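Local atomic coordinates of mannitol dehydrogenase (Pseudomonas fluorescens, PDB entry 1LJ8), a protein that binds NAD and, as a long-chain mannitol 2-dehydrogenase, probably catalyses the interconversion of mannitol and fructose. Residues K381-T386 with E452-T457; K118-E123 with T174-A179; F37-Q42 with D252-V257. All blocks are in the same frame, centred on the assembly; numbering follows the deposited sequence.

Contact 1 (K381-T386 with E452-T457); sequences KFPKFT and EEIFGT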
loop_
_atom_site.group_PDB
_atom_site.type_symbol
_atom_site.label_atom_id
_atom_site.label_comp_id
_atom_site.label_asym_id
_atom_site.label_seq_id
_atom_site.Cartn_x
_atom_site.Cartn_y
_atom_site.Cartn_z
ATOM N N LYS A 381 -9.183 -0.895 3.107
ATOM C CA LYS A 381 -8.948 -1.550 1.825
ATOM C C LYS A 381 -10.211 -1.917 1.055
ATOM O O LYS A 381 -10.217 -1.804 -0.174
ATOM C CB LYS A 381 -8.111 -2.814 2.037
ATOM C CG LYS A 381 -6.691 -2.500 2.451
ATOM C CD LYS A 381 -5.959 -3.759 2.820
ATOM C CE LYS A 381 -4.437 -3.403 3.050
ATOM N NZ LYS A 381 -3.723 -4.602 3.517
ATOM N N PHE A 382 -11.259 -2.345 1.753
ATOM C CA PHE A 382 -12.475 -2.688 1.035
ATOM C C PHE A 382 -12.987 -1.653 0.027
ATOM O O PHE A 382 -13.268 -2.023 -1.113
ATOM C CB PHE A 382 -13.615 -3.095 1.998
ATOM C CG PHE A 382 -13.672 -4.598 2.251
ATOM C CD1 PHE A 382 -13.118 -5.141 3.396
ATOM C CD2 PHE A 382 -14.240 -5.460 1.307
ATOM C CE1 PHE A 382 -13.119 -6.504 3.625
ATOM C CE2 PHE A 382 -14.248 -6.846 1.517
ATOM C CZ PHE A 382 -13.684 -7.379 2.690
ATOM N N PRO A 383 -13.118 -0.357 0.411
ATOM C CA PRO A 383 -13.623 0.649 -0.544
ATOM C C PRO A 383 -12.703 0.909 -1.727
ATOM O O PRO A 383 -13.148 1.457 -2.738
ATOM C CB PRO A 383 -13.842 1.921 0.335
ATOM C CG PRO A 383 -12.827 1.725 1.492
ATOM C CD PRO A 383 -12.965 0.206 1.775
ATOM N N LYS A 384 -11.424 0.539 -1.608
ATOM C CA LYS A 384 -10.504 0.709 -2.727
ATOM C C LYS A 384 -10.424 -0.515 -3.625
ATOM O O LYS A 384 -10.389 -0.384 -4.847
ATOM C CB LYS A 384 -9.068 0.969 -2.232
ATOM C CG LYS A 384 -8.739 2.419 -2.022
ATOM C CD LYS A 384 -9.557 3.030 -0.928
ATOM C CE LYS A 384 -9.193 4.519 -0.774
ATOM N NZ LYS A 384 -10.118 5.212 0.152
ATOM N N PHE A 385 -10.390 -1.696 -3.005
ATOM C CA PHE A 385 -10.121 -2.932 -3.743
ATOM C C PHE A 385 -11.286 -3.765 -4.210
ATOM O O PHE A 385 -11.144 -4.480 -5.223
ATOM C CB PHE A 385 -9.285 -3.928 -2.894
ATOM C CG PHE A 385 -7.968 -3.393 -2.363
ATOM C CD1 PHE A 385 -7.249 -4.152 -1.413
ATOM C CD2 PHE A 385 -7.408 -2.168 -2.814
ATOM C CE1 PHE A 385 -5.979 -3.689 -0.919
ATOM C CE2 PHE A 385 -6.146 -1.699 -2.318
ATOM C CZ PHE A 385 -5.436 -2.461 -1.379
ATOM N N THR A 386 -12.398 -3.682 -3.474
ATOM C CA THR A 386 -13.525 -4.597 -3.689
ATOM C C THR A 386 -14.886 -3.946 -3.913
ATOM O O THR A 386 -15.660 -4.362 -4.772
ATOM C CB THR A 386 -13.591 -5.516 -2.465
ATOM O OG1 THR A 386 -12.300 -6.123 -2.295
ATOM C CG2 THR A 386 -14.725 -6.574 -2.597
ATOM N N GLU A 452 -20.991 3.527 5.902
ATOM C CA GLU A 452 -20.856 4.168 4.607
ATOM C C GLU A 452 -19.441 4.437 4.118
ATOM O O GLU A 452 -19.177 4.255 2.926
ATOM C CB GLU A 452 -21.699 5.455 4.561
ATOM C CG GLU A 452 -21.887 5.978 3.146
ATOM C CD GLU A 452 -22.778 7.236 3.071
ATOM O OE1 GLU A 452 -23.665 7.391 3.943
ATOM O OE2 GLU A 452 -22.593 8.047 2.131
ATOM N N GLU A 453 -18.517 4.784 5.015
ATOM C CA GLU A 453 -17.159 5.048 4.562
ATOM C C GLU A 453 -16.390 3.756 4.222
ATOM O O GLU A 453 -15.227 3.818 3.772
ATOM C CB GLU A 453 -16.363 5.852 5.592
ATOM C CG GLU A 453 -16.196 5.123 6.911
ATOM C CD GLU A 453 -17.345 5.376 7.884
ATOM O OE1 GLU A 453 -18.503 5.611 7.448
ATOM O OE2 GLU A 453 -17.063 5.292 9.096
ATOM N N ILE A 454 -17.027 2.601 4.444
ATOM C CA ILE A 454 -16.390 1.337 4.067
ATOM C C ILE A 454 -17.144 0.763 2.869
ATOM O O ILE A 454 -16.536 0.447 1.843
ATOM C CB ILE A 454 -16.428 0.253 5.207
ATOM C CG1 ILE A 454 -15.684 0.765 6.451
ATOM C CG2 ILE A 454 -15.781 -1.080 4.719
ATOM C CD1 ILE A 454 -15.731 -0.224 7.661
ATOM N N PHE A 455 -18.472 0.661 2.971
ATOM C CA PHE A 455 -19.223 -0.003 1.909
ATOM C C PHE A 455 -20.070 0.807 0.954
ATOM O O PHE A 455 -20.663 0.238 0.042
ATOM C CB PHE A 455 -20.110 -1.121 2.501
ATOM C CG PHE A 455 -19.318 -2.195 3.221
ATOM C CD1 PHE A 455 -19.280 -2.235 4.633
ATOM C CD2 PHE A 455 -18.572 -3.124 2.499
ATOM C CE1 PHE A 455 -18.504 -3.190 5.302
ATOM C CE2 PHE A 455 -17.779 -4.096 3.170
ATOM C CZ PHE A 455 -17.746 -4.130 4.561
ATOM N N GLY A 456 -20.149 2.111 1.162
ATOM C CA GLY A 456 -20.936 2.916 0.245
ATOM C C GLY A 456 -22.425 2.763 0.410
ATOM O O GLY A 456 -22.878 2.190 1.400
ATOM N N THR A 457 -23.197 3.263 -0.561
ATOM C CA THR A 457 -24.654 3.250 -0.434
ATOM C C THR A 457 -25.420 2.258 -1.300
ATOM O O THR A 457 -26.621 2.086 -1.102
ATOM C CB THR A 457 -25.237 4.658 -0.707
ATOM O OG1 THR A 457 -24.829 5.092 -2.005
ATOM C CG2 THR A 457 -24.736 5.656 0.343
#
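The ring of Phe-455 carries CG2 of its own neighbour Ile-454 on one face, 3.4 Å above the plane and over the ring centre. Near it across the contact lies the ring of Phe-382, its plane inclined at 50° to that of Phe-455, centroids 5.8 Å apart. The meeting is oblique and brings CD2 of Phe-382 to 4.2 Å from CE2 of Phe-455. Trp-410 and Val-407 of helix 401-413 touch both phenylalanines, so that helix packs against the pair.

Ile-454 bridges the ring of Phe-455 and the CB of Phe-382. With CG2 anti to the backbone N, this branch lies over Phe-455 and also approaches CB of Phe-382, at 4.0 Å. Branching at CB suits the place, because it puts a methyl close to the backbone, where it can reach both.

Beside the rings, Pro-383 sets its pyrrolidine against the backbone near the end of helix 452-455. Its CB lies 3.4 Å from the carbonyl O of Ile-454, its CD is 3.6 Å from that same O, and its CG faces O of Glu-453. Having no N-H, the proline suits helix 378-385 where it is kinked and the bond to the preceding turn is missing.

The charges are led aside: Glu-453 turns its carboxylate to Arg-430 and Lys-384 pairs with Asp-140. Further along helix 378-385, Phe-385 touches Glu-133 and Asn-191, both NAD-binding residues. The two short helices are therefore joined by apolar shape and by the pyrrolidine carbons of Pro-383 against carbonyl oxygens, contacts that depend on close fit rather than on directed hydrogen bonds.

Contact 2 (K118-E123 with T174-A179); sequences KLASPE and TQRRAA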
loop_
_atom_site.group_PDB
_atom_site.type_symbol
_atom_site.label_atom_id
_atom_site.label_comp_id
_atom_site.label_asym_id
_atom_site.label_seq_id
_atom_site.Cartn_x
_atom_site.Cartn_y
_atom_site.Cartn_z
ATOM N N LYS A 118 12.641 20.710 6.724
ATOM C CA LYS A 118 13.164 19.737 5.739
ATOM C C LYS A 118 12.269 19.747 4.493
ATOM O O LYS A 118 12.763 19.830 3.367
ATOM C CB LYS A 118 13.161 18.324 6.359
ATOM C CG LYS A 118 13.581 17.198 5.358
ATOM C CD LYS A 118 15.002 17.401 4.799
ATOM C CE LYS A 118 16.078 17.177 5.870
ATOM N NZ LYS A 118 17.455 17.349 5.275
ATOM N N LEU A 119 10.962 19.648 4.699
ATOM C CA LEU A 119 10.015 19.654 3.565
ATOM C C LEU A 119 10.042 20.987 2.793
ATOM O O LEU A 119 9.666 21.054 1.624
ATOM C CB LEU A 119 8.594 19.383 4.063
ATOM C CG LEU A 119 8.414 17.996 4.708
ATOM C CD1 LEU A 119 7.036 17.958 5.425
ATOM C CD2 LEU A 119 8.535 16.891 3.643
ATOM N N ALA A 120 10.456 22.056 3.461
ATOM C CA ALA A 120 10.521 23.364 2.826
ATOM C C ALA A 120 11.910 23.717 2.281
ATOM O O ALA A 120 12.095 24.813 1.736
ATOM C CB ALA A 120 10.023 24.468 3.840
ATOM N N SER A 121 12.879 22.800 2.395
ATOM C CA SER A 121 14.232 23.084 1.911
ATOM C C SER A 121 14.231 23.019 0.373
ATOM O O SER A 121 13.605 22.136 -0.247
ATOM C CB SER A 121 15.281 22.155 2.546
ATOM O OG SER A 121 15.169 20.804 2.146
ATOM N N PRO A 122 14.922 23.968 -0.269
ATOM C CA PRO A 122 14.926 23.972 -1.739
ATOM C C PRO A 122 15.396 22.707 -2.443
ATOM O O PRO A 122 14.901 22.417 -3.550
ATOM C CB PRO A 122 15.755 25.227 -2.104
ATOM C CG PRO A 122 16.637 25.469 -0.876
ATOM C CD PRO A 122 15.757 25.055 0.303
ATOM N N GLU A 123 16.274 21.943 -1.779
ATOM C CA GLU A 123 16.825 20.715 -2.356
ATOM C C GLU A 123 15.746 19.647 -2.456
ATOM O O GLU A 123 15.842 18.761 -3.327
ATOM C CB GLU A 123 17.968 20.133 -1.508
ATOM C CG GLU A 123 19.184 21.039 -1.366
ATOM C CD GLU A 123 18.886 22.286 -0.555
ATOM O OE1 GLU A 123 18.012 22.231 0.348
ATOM O OE2 GLU A 123 19.553 23.319 -0.813
ATOM N N THR A 174 3.644 26.673 2.556
ATOM C CA THR A 174 3.532 28.074 2.983
ATOM C C THR A 174 4.922 28.675 3.230
ATOM O O THR A 174 5.233 29.793 2.766
ATOM C CB THR A 174 2.678 28.158 4.245
ATOM O OG1 THR A 174 1.349 27.722 3.923
ATOM C CG2 THR A 174 2.646 29.602 4.791
ATOM N N GLN A 175 5.769 27.927 3.937
ATOM C CA GLN A 175 7.144 28.366 4.225
ATOM C C GLN A 175 7.957 28.524 2.930
ATOM O O GLN A 175 8.713 29.513 2.780
ATOM C CB GLN A 175 7.818 27.356 5.171
ATOM C CG GLN A 175 9.195 27.795 5.711
ATOM C CD GLN A 175 9.633 26.952 6.892
ATOM O OE1 GLN A 175 8.927 26.879 7.903
ATOM N NE2 GLN A 175 10.806 26.324 6.789
ATOM N N ARG A 176 7.839 27.566 1.998
ATOM C CA ARG A 176 8.554 27.693 0.729
ATOM C C ARG A 176 8.129 28.976 -0.000
ATOM O O ARG A 176 8.988 29.736 -0.491
ATOM C CB ARG A 176 8.323 26.475 -0.213
ATOM C CG ARG A 176 8.939 25.173 0.338
ATOM C CD ARG A 176 8.494 23.944 -0.489
ATOM N NE ARG A 176 9.298 23.750 -1.704
ATOM C CZ ARG A 176 10.351 22.945 -1.802
ATOM N NH1 ARG A 176 10.756 22.216 -0.764
ATOM N NH2 ARG A 176 11.044 22.905 -2.925
ATOM N N ARG A 177 6.824 29.213 -0.060
ATOM C CA ARG A 177 6.303 30.417 -0.730
ATOM C C ARG A 177 6.874 31.708 -0.141
ATOM O O ARG A 177 7.247 32.630 -0.875
ATOM C CB ARG A 177 4.799 30.488 -0.617
ATOM C CG ARG A 177 4.084 29.391 -1.299
ATOM C CD ARG A 177 2.606 29.671 -1.189
ATOM N NE ARG A 177 2.236 30.916 -1.873
ATOM C CZ ARG A 177 1.055 31.506 -1.740
ATOM N NH1 ARG A 177 0.131 30.983 -0.926
ATOM N NH2 ARG A 177 0.762 32.580 -2.479
ATOM N N ALA A 178 6.949 31.750 1.186
ATOM C CA ALA A 178 7.441 32.918 1.871
ATOM C C ALA A 178 8.928 33.105 1.607
ATOM O O ALA A 178 9.460 34.217 1.749
ATOM C CB ALA A 178 7.163 32.791 3.356
ATOM N N ALA A 179 9.609 32.042 1.186
ATOM C CA ALA A 179 11.035 32.149 0.906
ATOM C C ALA A 179 11.323 32.289 -0.589
ATOM O O ALA A 179 12.490 32.357 -1.008
ATOM C CB ALA A 179 11.755 30.925 1.454
HETATM O O HOH W 1 12.477 26.916 4.326
#
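Arg-176 leaves helix 165-178 with CG anti to the carbonyl carbon (chi1 -67°), which carries the chain from CB toward the end of helix 112-119. CG settles on Ala-120, 3.5 Å from its CA. CD passes on toward the carbonyl O of Leu-119, and a bend at chi3 (83°) then swings the guanidinium across the turn that follows the helix. NE donates to O of Pro-182, outside the two segments. NH1 is shared between two backbone carbonyls: it lies 2.9 Å from O of Leu-119, which sits near the guanidinium plane although the donor stands above the carbonyl plane, and it makes a weak bond to O of Ser-121, bent to 125°. NH2 adds a weak bond to O of Ile-124.

In this Rossmann domain, helix 112-119 leads into strand 126-129, while helix 165-178 forms part of the beta-alpha-beta connection from that strand to its parallel neighbour 185-188. The contact thus clamps two helix ends that both run into the edge region of the main sheet. Arginine suits the place because its long chain covers Ala-120 and its several N-H groups answer the carbonyl of Leu-119 at the end of helix 112-119, whose partial negative charge would probably attract the cation, and others in the loops beyond the two helices.

Ala-120 is small enough to let the helices come close. Its CB lies 3.6 Å from NE2 of Gln-175, whose extended chain runs alongside it. That amide is held mainly by Asp-117 and Gln-113, and NE2 also donates to a water that bonds weakly to O of Ala-120. Behind the turn, O of Lys-118 accepts from N of Ser-121 and also from its OG, which lies on a lone pair of that carbonyl, OG to O 2.9 Å.

Contact 3 (F37-Q42 with D252-V257); sequences FHRAHQ and DAWPVV. With NAD (nicotinamide-adenine-dinucleotide), chain B.
At the start of the Rossmann fold, helix 36-40, which follows the first strand, leans on edge strand 256-258 and the loop before it. Arg-39 makes the join, its guanidinium lying flat on the indole of Trp-254 with planes only 13° apart. CZ stands 3.4 Å from the centroid of the six-membered ring, a cation-pi contact almost along the ring normal. CB of Val-256, a branched residue that also sets CG2 against Ala-40 CB, lies over the opposite face of the guanidinium, toward its rim. Flanked on both faces, the group is directed edge-on at backbone carbonyls: NH1 donates to O of Trp-254 at 2.7 Å, nearly along the C=O axis, and NH2 bonds weakly to O of Pro-255. An alanine in place of Trp-254 would remove the indole and would probably leave the guanidinium less firmly held on that face.

Helix 36-40 also meets the cofactor. The ring of Phe-37 has His-41 CB over one face and the nicotinamide over the other, with C5N of NAD 3.4 Å above its centre. The backbone N of Phe-37 donates to O2N of NAD, on the nicotinamide-side phosphate, at 2.9 Å.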
loop_
_atom_site.group_PDB
_atom_site.type_symbol
_atom_site.label_atom_id
_atom_site.label_comp_id
_atom_site.label_asym_id
_atom_site.label_seq_id
_atom_site.Cartn_x
_atom_site.Cartn_y
_atom_site.Cartn_z
ATOM N N PHE A 37 7.369 -1.275 1.557
ATOM C CA PHE A 37 7.195 -0.991 0.129
ATOM C C PHE A 37 8.028 0.152 -0.405
ATOM O O PHE A 37 8.625 0.058 -1.477
ATOM C CB PHE A 37 5.710 -0.735 -0.206
ATOM C CG PHE A 37 5.463 -0.598 -1.675
ATOM C CD1 PHE A 37 5.750 -1.661 -2.555
ATOM C CD2 PHE A 37 5.013 0.595 -2.191
ATOM C CE1 PHE A 37 5.576 -1.488 -3.957
ATOM C CE2 PHE A 37 4.831 0.794 -3.567
ATOM C CZ PHE A 37 5.115 -0.252 -4.460
ATOM N N HIS A 38 8.101 1.240 0.345
ATOM C CA HIS A 38 8.923 2.350 -0.128
ATOM C C HIS A 38 10.349 1.887 -0.381
ATOM O O HIS A 38 10.976 2.232 -1.383
ATOM C CB HIS A 38 8.995 3.479 0.935
ATOM C CG HIS A 38 10.064 4.481 0.636
ATOM N ND1 HIS A 38 9.970 5.355 -0.432
ATOM C CD2 HIS A 38 11.278 4.694 1.204
ATOM C CE1 HIS A 38 11.091 6.058 -0.509
ATOM N NE2 HIS A 38 11.900 5.676 0.468
ATOM N N ARG A 39 10.865 1.091 0.547
ATOM C CA ARG A 39 12.239 0.638 0.446
ATOM C C ARG A 39 12.483 -0.359 -0.677
ATOM O O ARG A 39 13.569 -0.356 -1.289
ATOM C CB ARG A 39 12.671 0.004 1.799
ATOM C CG ARG A 39 12.592 1.061 2.950
ATOM C CD ARG A 39 13.355 0.526 4.170
ATOM N NE ARG A 39 12.681 -0.672 4.698
ATOM C CZ ARG A 39 13.312 -1.647 5.362
ATOM N NH1 ARG A 39 14.631 -1.556 5.576
ATOM N NH2 ARG A 39 12.622 -2.723 5.799
ATOM N N ALA A 40 11.504 -1.217 -0.932
ATOM C CA ALA A 40 11.661 -2.246 -1.985
ATOM C C ALA A 40 11.369 -1.718 -3.376
ATOM O O ALA A 40 11.692 -2.399 -4.379
ATOM C CB ALA A 40 10.684 -3.416 -1.704
ATOM N N HIS A 41 10.783 -0.533 -3.445
ATOM C CA HIS A 41 10.325 0.006 -4.727
ATOM C C HIS A 41 10.935 1.356 -5.047
ATOM O O HIS A 41 11.894 1.408 -5.794
ATOM C CB HIS A 41 8.775 0.037 -4.686
ATOM C CG HIS A 41 8.123 0.394 -5.987
ATOM N ND1 HIS A 41 7.781 1.688 -6.306
ATOM C CD2 HIS A 41 7.749 -0.380 -7.045
ATOM C CE1 HIS A 41 7.220 1.705 -7.511
ATOM N NE2 HIS A 41 7.199 0.463 -7.983
ATOM N N GLN A 42 10.436 2.452 -4.481
ATOM C CA GLN A 42 11.057 3.740 -4.825
ATOM C C GLN A 42 12.525 3.852 -4.420
ATOM O O GLN A 42 13.352 4.370 -5.198
ATOM C CB GLN A 42 10.307 4.928 -4.177
ATOM C CG GLN A 42 8.799 5.000 -4.535
ATOM C CD GLN A 42 7.956 4.339 -3.457
ATOM O OE1 GLN A 42 7.897 4.832 -2.321
ATOM N NE2 GLN A 42 7.317 3.211 -3.793
ATOM N N ASP A 252 21.100 -7.852 9.800
ATOM C CA ASP A 252 20.425 -6.602 9.462
ATOM C C ASP A 252 19.238 -6.481 10.441
ATOM O O ASP A 252 18.414 -7.386 10.533
ATOM C CB ASP A 252 19.946 -6.685 7.996
ATOM C CG ASP A 252 19.390 -5.367 7.473
ATOM O OD1 ASP A 252 18.897 -4.552 8.283
ATOM O OD2 ASP A 252 19.445 -5.160 6.247
ATOM N N ALA A 253 19.137 -5.360 11.174
ATOM C CA ALA A 253 18.061 -5.227 12.140
ATOM C C ALA A 253 16.721 -5.117 11.401
ATOM O O ALA A 253 15.681 -5.413 11.988
ATOM C CB ALA A 253 18.251 -3.958 13.011
ATOM N N TRP A 254 16.750 -4.662 10.155
ATOM C CA TRP A 254 15.460 -4.476 9.436
ATOM C C TRP A 254 15.642 -4.491 7.933
ATOM O O TRP A 254 15.579 -3.465 7.243
ATOM C CB TRP A 254 14.805 -3.139 9.882
ATOM C CG TRP A 254 13.357 -2.912 9.422
ATOM C CD1 TRP A 254 12.348 -3.832 9.384
ATOM C CD2 TRP A 254 12.817 -1.692 8.915
ATOM N NE1 TRP A 254 11.201 -3.247 8.861
ATOM C CE2 TRP A 254 11.474 -1.936 8.568
ATOM C CE3 TRP A 254 13.353 -0.411 8.703
ATOM C CZ2 TRP A 254 10.646 -0.935 8.016
ATOM C CZ3 TRP A 254 12.545 0.574 8.148
ATOM C CH2 TRP A 254 11.206 0.304 7.811
ATOM N N PRO A 255 15.904 -5.675 7.399
ATOM C CA PRO A 255 16.059 -5.736 5.946
ATOM C C PRO A 255 14.652 -5.633 5.321
ATOM O O PRO A 255 13.653 -5.678 6.047
ATOM C CB PRO A 255 16.659 -7.122 5.718
ATOM C CG PRO A 255 16.049 -7.973 6.846
ATOM C CD PRO A 255 16.071 -6.987 8.054
ATOM N N VAL A 256 14.571 -5.450 4.009
ATOM C CA VAL A 256 13.250 -5.452 3.346
ATOM C C VAL A 256 13.257 -6.700 2.447
ATOM O O VAL A 256 14.263 -6.985 1.788
ATOM C CB VAL A 256 12.965 -4.184 2.507
ATOM C CG1 VAL A 256 13.954 -4.032 1.303
ATOM C CG2 VAL A 256 11.483 -4.254 1.967
ATOM N N VAL A 257 12.179 -7.483 2.498
ATOM C CA VAL A 257 12.099 -8.678 1.649
ATOM C C VAL A 257 11.037 -8.394 0.581
ATOM O O VAL A 257 10.048 -7.685 0.852
ATOM C CB VAL A 257 11.694 -9.960 2.462
ATOM C CG1 VAL A 257 12.869 -10.377 3.375
ATOM C CG2 VAL A 257 10.450 -9.720 3.281
HETATM P PA NAD B . 4.310 -0.837 6.410
HETATM O O1A NAD B . 3.389 -1.276 7.427
HETATM O O2A NAD B . 5.693 -1.376 6.276
HETATM O O5B NAD B . 4.508 0.745 6.493
HETATM C C5B NAD B . 3.340 1.623 6.473
HETATM C C4B NAD B . 4.012 2.989 6.719
HETATM O O4B NAD B . 2.930 4.008 6.671
HETATM C C3B NAD B . 4.610 3.214 8.153
HETATM O O3B NAD B . 5.767 4.052 7.977
HETATM C C2B NAD B . 3.462 3.904 8.903
HETATM O O2B NAD B . 3.900 4.647 10.034
HETATM C C1B NAD B . 2.939 4.836 7.827
HETATM N N9A NAD B . 1.607 5.315 8.020
HETATM C C8A NAD B . 0.435 4.655 8.334
HETATM N N7A NAD B . -0.599 5.463 8.383
HETATM C C5A NAD B . -0.069 6.709 8.085
HETATM C C6A NAD B . -0.719 7.944 7.979
HETATM N N6A NAD B . -2.026 8.155 8.136
HETATM N N1A NAD B . 0.054 9.058 7.683
HETATM C C2A NAD B . 1.431 8.955 7.487
HETATM N N3A NAD B . 2.094 7.736 7.566
HETATM C C4A NAD B . 1.284 6.640 7.875
HETATM O O3 NAD B . 3.536 -1.014 5.036
HETATM P PN NAD B . 4.069 -1.229 3.534
HETATM O O1N NAD B . 4.129 -2.666 3.252
HETATM O O2N NAD B . 5.304 -0.453 3.396
HETATM O O5D NAD B . 2.880 -0.659 2.669
HETATM C C5D NAD B . 2.628 0.738 2.747
HETATM C C4D NAD B . 1.778 1.052 1.595
HETATM O O4D NAD B . 2.452 0.967 0.323
HETATM C C3D NAD B . 0.441 0.247 1.412
HETATM O O3D NAD B . -0.574 0.666 2.317
HETATM C C2D NAD B . 0.135 0.411 -0.064
HETATM O O2D NAD B . -0.640 1.577 -0.308
HETATM C C1D NAD B . 1.542 0.495 -0.709
HETATM N N1N NAD B . 2.021 -0.771 -1.298
HETATM C C2N NAD B . 2.485 -1.879 -0.565
HETATM C C3N NAD B . 2.807 -3.017 -1.258
HETATM C C7N NAD B . 3.281 -4.251 -0.467
HETATM O O7N NAD B . 3.367 -5.319 -1.091
HETATM N N7N NAD B . 3.507 -4.190 0.828
HETATM C C4N NAD B . 2.654 -3.090 -2.727
HETATM C C5N NAD B . 2.212 -1.924 -3.425
HETATM C C6N NAD B . 1.881 -0.732 -2.720
#

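Overall arrangement
Contacts 2 and 3 both belong to the Rossmann domain, with contact 2 nested in the chain between the two segments of contact 3, whereas contact 1 lies in the C-terminal domain, about 29 Å from contact 3 between centres and on the other side of the chain's centre. Contacts 1 and 3 are buried; contact 2 is partly so. Helices 378-385 and 452-455 meet in contact 1, and the C-terminal ends of 112-119 and 165-178 in contact 2, while contact 3 sets a helix against a strand and its preceding loop. Chemistry follows place: apolar fit in the first, arginine to carbonyls and a water in the second, and arginine on indole beside the bound cofactor in the third.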